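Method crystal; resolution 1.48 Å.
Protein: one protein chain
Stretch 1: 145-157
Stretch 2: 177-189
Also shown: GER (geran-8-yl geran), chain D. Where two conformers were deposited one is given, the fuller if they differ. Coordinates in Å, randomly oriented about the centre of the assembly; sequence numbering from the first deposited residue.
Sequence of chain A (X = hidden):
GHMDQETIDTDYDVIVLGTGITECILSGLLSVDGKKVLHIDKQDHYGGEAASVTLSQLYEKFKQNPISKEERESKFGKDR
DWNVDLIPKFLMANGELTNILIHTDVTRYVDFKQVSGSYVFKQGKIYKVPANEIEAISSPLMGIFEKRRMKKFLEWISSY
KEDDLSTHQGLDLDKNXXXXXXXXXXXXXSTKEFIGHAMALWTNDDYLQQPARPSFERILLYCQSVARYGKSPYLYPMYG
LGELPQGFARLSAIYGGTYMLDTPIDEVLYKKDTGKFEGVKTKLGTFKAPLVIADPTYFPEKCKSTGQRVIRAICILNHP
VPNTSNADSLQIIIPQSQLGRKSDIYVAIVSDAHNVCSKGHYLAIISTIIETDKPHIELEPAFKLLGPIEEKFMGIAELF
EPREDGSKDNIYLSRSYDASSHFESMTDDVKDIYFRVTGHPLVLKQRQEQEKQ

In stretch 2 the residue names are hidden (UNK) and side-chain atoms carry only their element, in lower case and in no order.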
# COMPACT_ATOMS: atom_id res chain seq x y z
N PHE A 145 -13.19 -35.41 -20.46
CA PHE A 145 -12.04 -36.30 -20.31
C PHE A 145 -10.76 -35.55 -19.96
O PHE A 145 -9.94 -36.05 -19.18
CB PHE A 145 -11.87 -37.16 -21.57
CG PHE A 145 -13.01 -38.11 -21.78
CD1 PHE A 145 -13.91 -37.92 -22.81
CD2 PHE A 145 -13.20 -39.17 -20.91
CE1 PHE A 145 -14.99 -38.80 -22.99
CE2 PHE A 145 -14.27 -40.05 -21.08
CZ PHE A 145 -15.18 -39.85 -22.12
N GLU A 146 -10.63 -34.35 -20.51
CA GLU A 146 -9.50 -33.50 -20.17
C GLU A 146 -9.59 -33.00 -18.72
O GLU A 146 -8.57 -32.88 -18.03
CB GLU A 146 -9.36 -32.36 -21.18
CG GLU A 146 -8.02 -31.62 -21.12
CD GLU A 146 -6.77 -32.44 -21.52
OE1 GLU A 146 -6.86 -33.60 -21.96
OE2 GLU A 146 -5.66 -31.86 -21.43
N LYS A 147 -10.81 -32.77 -18.25
CA LYS A 147 -11.01 -32.37 -16.86
C LYS A 147 -10.61 -33.47 -15.90
O LYS A 147 -10.01 -33.18 -14.88
CB LYS A 147 -12.46 -31.99 -16.61
CG LYS A 147 -12.77 -30.60 -17.00
CD LYS A 147 -14.17 -30.26 -16.53
CE LYS A 147 -14.56 -28.89 -17.08
NZ LYS A 147 -15.95 -28.53 -16.77
N ARG A 148 -10.92 -34.73 -16.24
CA ARG A 148 -10.50 -35.87 -15.43
C ARG A 148 -8.97 -35.96 -15.30
O ARG A 148 -8.45 -36.25 -14.21
CB ARG A 148 -11.10 -37.17 -15.97
CG ARG A 148 -12.62 -37.25 -15.81
CD ARG A 148 -13.20 -38.59 -16.27
NE ARG A 148 -14.67 -38.52 -16.26
CZ ARG A 148 -15.48 -39.48 -16.68
NH1 ARG A 148 -15.00 -40.63 -17.15
NH2 ARG A 148 -16.79 -39.28 -16.61
N ARG A 149 -8.25 -35.69 -16.40
CA ARG A 149 -6.79 -35.69 -16.38
C ARG A 149 -6.27 -34.49 -15.56
O ARG A 149 -5.31 -34.62 -14.81
CB ARG A 149 -6.21 -35.66 -17.80
CG ARG A 149 -6.36 -36.98 -18.58
CD ARG A 149 -5.72 -36.89 -19.95
NE ARG A 149 -6.51 -36.14 -20.92
CZ ARG A 149 -7.43 -36.68 -21.72
NH1 ARG A 149 -7.67 -37.99 -21.68
NH2 ARG A 149 -8.11 -35.92 -22.57
N MET A 150 -6.93 -33.34 -15.72
CA MET A 150 -6.65 -32.14 -14.92
C MET A 150 -6.77 -32.41 -13.41
O MET A 150 -5.93 -31.97 -12.62
CB MET A 150 -7.63 -31.04 -15.33
CG MET A 150 -7.57 -29.77 -14.51
SD MET A 150 -5.99 -28.98 -14.75
CE MET A 150 -6.18 -27.55 -13.67
N LYS A 151 -7.84 -33.09 -13.03
CA LYS A 151 -8.13 -33.45 -11.63
C LYS A 151 -7.03 -34.30 -10.98
O LYS A 151 -6.60 -34.03 -9.85
CB LYS A 151 -9.47 -34.17 -11.55
CG LYS A 151 -9.94 -34.47 -10.14
CD LYS A 151 -11.45 -34.48 -10.10
CE LYS A 151 -12.01 -35.10 -8.83
NZ LYS A 151 -13.51 -34.94 -8.89
N LYS A 152 -6.56 -35.33 -11.69
CA LYS A 152 -5.48 -36.15 -11.17
C LYS A 152 -4.22 -35.33 -10.97
O LYS A 152 -3.51 -35.51 -9.98
CB LYS A 152 -5.21 -37.34 -12.09
CG LYS A 152 -6.40 -38.26 -12.18
CD LYS A 152 -6.14 -39.43 -13.08
CE LYS A 152 -7.01 -40.60 -12.64
NZ LYS A 152 -6.87 -41.77 -13.55
N PHE A 153 -3.95 -34.42 -11.90
CA PHE A 153 -2.84 -33.48 -11.75
C PHE A 153 -2.97 -32.65 -10.47
O PHE A 153 -2.02 -32.57 -9.68
CB PHE A 153 -2.77 -32.56 -12.98
CG PHE A 153 -1.79 -31.43 -12.84
CD1 PHE A 153 -0.43 -31.67 -12.94
CD2 PHE A 153 -2.24 -30.12 -12.64
CE1 PHE A 153 0.49 -30.63 -12.83
CE2 PHE A 153 -1.34 -29.08 -12.52
CZ PHE A 153 0.04 -29.33 -12.62
N LEU A 154 -4.13 -32.03 -10.26
CA LEU A 154 -4.32 -31.19 -9.09
C LEU A 154 -4.35 -31.99 -7.79
O LEU A 154 -3.96 -31.48 -6.73
CB LEU A 154 -5.57 -30.31 -9.24
CG LEU A 154 -5.52 -29.22 -10.33
CD1 LEU A 154 -6.87 -28.53 -10.36
CD2 LEU A 154 -4.41 -28.19 -10.11
N GLU A 155 -4.81 -33.25 -7.86
CA GLU A 155 -4.77 -34.15 -6.70
C GLU A 155 -3.33 -34.48 -6.29
O GLU A 155 -3.03 -34.65 -5.10
CB GLU A 155 -5.57 -35.43 -6.98
CG GLU A 155 -7.10 -35.26 -6.90
CD GLU A 155 -7.87 -36.47 -7.44
OE1 GLU A 155 -7.27 -37.28 -8.20
OE2 GLU A 155 -9.07 -36.60 -7.12
N TRP A 156 -2.45 -34.56 -7.28
CA TRP A 156 -1.03 -34.76 -7.03
C TRP A 156 -0.40 -33.51 -6.40
O TRP A 156 0.38 -33.62 -5.44
CB TRP A 156 -0.32 -35.18 -8.31
CG TRP A 156 1.17 -35.13 -8.27
CD1 TRP A 156 2.01 -36.03 -7.68
CD2 TRP A 156 2.01 -34.13 -8.86
NE1 TRP A 156 3.32 -35.65 -7.86
CE2 TRP A 156 3.35 -34.49 -8.58
CE3 TRP A 156 1.76 -32.96 -9.59
CZ2 TRP A 156 4.43 -33.72 -9.01
CZ3 TRP A 156 2.84 -32.19 -10.01
CH2 TRP A 156 4.16 -32.57 -9.72
N ILE A 157 -0.74 -32.32 -6.92
CA ILE A 157 -0.34 -31.03 -6.32
C ILE A 157 -0.69 -31.01 -4.82
O ILE A 157 0.14 -30.63 -4.00
CB ILE A 157 -1.02 -29.79 -7.02
CG1 ILE A 157 -0.61 -29.66 -8.50
CG2 ILE A 157 -0.73 -28.48 -6.23
CD1 ILE A 157 0.72 -28.99 -8.77
N UNK A 177 11.25 -31.51 -15.98
CA UNK A 177 10.71 -30.22 -16.47
C UNK A 177 9.19 -30.21 -16.26
O UNK A 177 8.55 -31.25 -16.02
c UNK A 177 12.47 -30.21 -18.33
o UNK A 177 10.19 -30.92 -18.75
c UNK A 177 10.98 -30.00 -17.98
N UNK A 178 8.59 -29.02 -16.34
CA UNK A 178 7.15 -28.94 -16.20
C UNK A 178 6.44 -29.68 -17.33
O UNK A 178 5.41 -30.29 -17.09
c UNK A 178 3.31 -28.30 -13.73
c UNK A 178 5.31 -27.38 -15.44
s UNK A 178 5.08 -28.24 -13.86
c UNK A 178 6.68 -27.48 -16.07
N UNK A 179 6.99 -29.64 -18.54
CA UNK A 179 6.41 -30.40 -19.66
C UNK A 179 6.35 -31.91 -19.37
O UNK A 179 5.37 -32.57 -19.70
c UNK A 179 7.19 -30.17 -20.95
c UNK A 179 6.28 -29.91 -22.14
o UNK A 179 5.05 -30.06 -22.01
o UNK A 179 6.82 -29.52 -23.21
N UNK A 180 7.41 -32.43 -18.73
CA UNK A 180 7.44 -33.83 -18.32
C UNK A 180 6.42 -34.14 -17.25
O UNK A 180 5.81 -35.21 -17.25
o UNK A 180 12.06 -35.07 -19.34
c UNK A 180 9.86 -34.24 -19.00
c UNK A 180 11.26 -34.57 -18.52
o UNK A 180 11.57 -34.32 -17.33
c UNK A 180 8.85 -34.23 -17.86
N UNK A 181 6.18 -33.19 -16.35
CA UNK A 181 5.14 -33.36 -15.36
C UNK A 181 3.75 -33.43 -16.05
O UNK A 181 2.92 -34.27 -15.70
c UNK A 181 6.41 -32.34 -13.38
c UNK A 181 3.92 -32.22 -13.43
c UNK A 181 5.18 -32.22 -14.27
N UNK A 182 3.54 -32.56 -17.04
CA UNK A 182 2.28 -32.53 -17.78
C UNK A 182 2.08 -33.88 -18.49
O UNK A 182 0.97 -34.44 -18.48
c UNK A 182 2.29 -31.38 -18.80
c UNK A 182 2.52 -27.53 -18.47
o UNK A 182 1.48 -25.97 -16.94
c UNK A 182 2.72 -28.87 -18.89
c UNK A 182 1.69 -27.28 -17.38
c UNK A 182 1.26 -29.67 -17.17
c UNK A 182 1.05 -28.32 -16.71
c UNK A 182 2.09 -29.94 -18.27
N UNK A 183 3.18 -34.41 -19.04
CA UNK A 183 3.16 -35.70 -19.77
C UNK A 183 2.72 -36.85 -18.88
O UNK A 183 1.91 -37.68 -19.32
c UNK A 183 5.02 -39.29 -22.22
c UNK A 183 4.53 -35.99 -20.36
c UNK A 183 4.18 -37.67 -23.80
c UNK A 183 4.14 -36.71 -22.76
c UNK A 183 4.53 -37.04 -21.46
c UNK A 183 4.62 -38.95 -23.50
c UNK A 183 4.99 -38.33 -21.21
o UNK A 183 4.66 -39.89 -24.53
N UNK A 184 3.23 -36.91 -17.65
CA UNK A 184 2.86 -37.97 -16.71
C UNK A 184 1.33 -38.02 -16.57
O UNK A 184 0.74 -39.10 -16.46
n UNK A 184 5.89 -41.37 -13.79
c UNK A 184 5.31 -40.01 -13.97
c UNK A 184 3.82 -40.09 -14.28
c UNK A 184 3.14 -38.71 -14.22
c UNK A 184 3.57 -37.76 -15.36
N UNK A 185 0.69 -36.85 -16.59
CA UNK A 185 -0.76 -36.78 -16.46
C UNK A 185 -1.50 -36.69 -17.79
O UNK A 185 -2.72 -36.56 -17.79
c UNK A 185 -0.57 -35.77 -14.17
c UNK A 185 0.48 -36.16 -11.62
c UNK A 185 -1.19 -36.63 -13.27
c UNK A 185 -1.11 -35.60 -15.55
c UNK A 185 1.12 -35.31 -12.52
c UNK A 185 -0.67 -36.82 -11.99
c UNK A 185 0.60 -35.13 -13.81
N UNK A 186 -0.78 -36.75 -18.90
CA UNK A 186 -1.38 -36.78 -20.24
C UNK A 186 -2.14 -35.53 -20.65
O UNK A 186 -3.14 -35.61 -21.35
N UNK A 187 -1.67 -34.37 -20.19
CA UNK A 187 -2.39 -33.11 -20.46
C UNK A 187 -2.06 -32.53 -21.84
O UNK A 187 -0.90 -32.44 -22.20
c UNK A 187 -3.66 -33.00 -17.69
c UNK A 187 -2.25 -32.59 -17.92
c UNK A 187 -2.08 -32.09 -19.36
c UNK A 187 -1.81 -31.51 -16.92
N UNK A 188 -3.09 -32.11 -22.59
CA UNK A 188 -2.90 -31.50 -23.91
C UNK A 188 -2.49 -30.04 -23.88
O UNK A 188 -2.49 -29.42 -22.82
N UNK A 189 -2.16 -29.47 -25.04
CA UNK A 189 -1.59 -28.12 -25.10
C UNK A 189 -2.49 -27.02 -24.56
O UNK A 189 -1.99 -26.08 -23.93
c UNK A 189 0.10 -28.58 -26.94
c UNK A 189 -1.11 -27.77 -26.52
n UNK A 189 -0.10 -29.48 -27.90
o UNK A 189 1.22 -28.40 -26.42
C1 GER D . -4.90 -27.07 -2.15
C2 GER D . -5.90 -27.26 -3.31
C3 GER D . -5.60 -27.81 -4.57
C4 GER D . -4.19 -28.31 -4.93
C5 GER D . -6.71 -27.91 -5.62
C6 GER D . -7.24 -29.34 -5.83
C7 GER D . -8.41 -29.33 -6.59
C8 GER D . -9.01 -30.39 -7.29
C9 GER D . -8.39 -31.79 -7.31
C10 GER D . -10.33 -30.12 -8.05
C11 GER D . -10.16 -30.01 -9.58
C12 GER D . -11.39 -30.14 -10.22
C13 GER D . -11.69 -30.13 -11.58
C14 GER D . -10.62 -29.96 -12.65
C15 GER D . -13.15 -30.29 -12.02
C16 GER D . -13.46 -31.75 -12.30
C17 GER D . -14.68 -31.87 -12.96
C18 GER D . -15.02 -32.85 -13.89
C19 GER D . -14.01 -33.95 -14.27
C20 GER D . -16.43 -32.83 -14.51

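Position 177 carries one carbon bearing an oxygen and a second carbon, and lies out of reach of stretch 1; the branched pattern is that of threonine, T177. It caps the following helix: the backbone N of position 180 donates to T177 OG1 at 3.2 Å, a bond that a short hydroxyl side chain is well placed to accept.

Position 178 has an unbranched chain of two carbons, a sulfur and a terminal carbon, which reaches the edge of the F153 ring. This is methionine, M178, with CE 3.6 Å from F153 CZ; a flexible thioether packs readily against an aromatic rim.

At position 179 two carbons end in two oxygens, so the residue is aspartate, D179. It lies out of reach of stretch 1, and its carboxylate is hydrogen-bonded elsewhere in the structure. Position 180 adds one more carbon before the two oxygens: glutamate, E180. Exposed and also out of reach, it folds back on the helix start, where T177 N donates to E180 OE1 at 3.1 Å, reciprocating the cap.

Position 181 shows three carbons, forked at the first, touching F153 and W156, hence valine, V181. Its CB points toward stretch 1, and V181 CG1 lies 3.6 Å from W156 CZ3 and 3.8 Å from F153 CE1, a compact branch held against two aromatic rings.

Position 182 has one carbon, then a six-carbon ring bearing an oxygen, and the ring approaches F153: tyrosine, Y182. Its CB points away, yet Y182 CE2 comes within 4.3 Å of F153 CZ; the ring is buried while its hydroxyl is satisfied elsewhere in the structure. Position 183 repeats the pattern without touching stretch 1: tyrosine, Y183, whose hydroxyl suits an exposed site. Position 184, four carbons in a row ending in nitrogen, is lysine, K184, whose charged end suits its exposed site.

Position 185 bears one carbon and a plain six-carbon ring against K152, F153 and W156: phenylalanine, F185. Its flat ring offers a face to F153 CA, 3.9 Å from the F185 centroid, and to the edge of F153 in an offset arrangement. F185 CZ also lies 3.5 Å from W156 CB.

Position 186 has no side-chain atoms, and its backbone O lies 3.2 Å from R149 CD: glycine, G186. Its positive phi, which favours glycine, closes the helix in a Schellman motif, with G186 N bonded to Y183 O and the N of 187 to Y182 O. Position 187 has four carbons forked at the second, touching F153 and R149: leucine, L187. The forked end reaches both: L187 CD1 sits over one face of F153, 4.1 Å from F153 CG, while L187 CD2 lies 3.7 Å from R149 CB.

Position 188, again without a side chain, meets E146 through its backbone: glycine, G188, whose N donates to E146 OE2 at 2.8 Å; the backbone alone makes this bond. Position 189, two carbons ending in one oxygen and one nitrogen, is asparagine, N189; its CA-to-CB bond points away from stretch 1, and its polar amide suits an exposed site.

The contact thus centres on F153, which touches M178, V181, Y182, F185 and L187. Beside this apolar cluster, the hydrogen bond from G188 N to E146 OE2 links the stretches; within stretch 1, E146 OE1 forms a salt bridge with R149 NH2 at 2.7 Å.

Stretch 2 177-189: TMDEVYYKFGLGN
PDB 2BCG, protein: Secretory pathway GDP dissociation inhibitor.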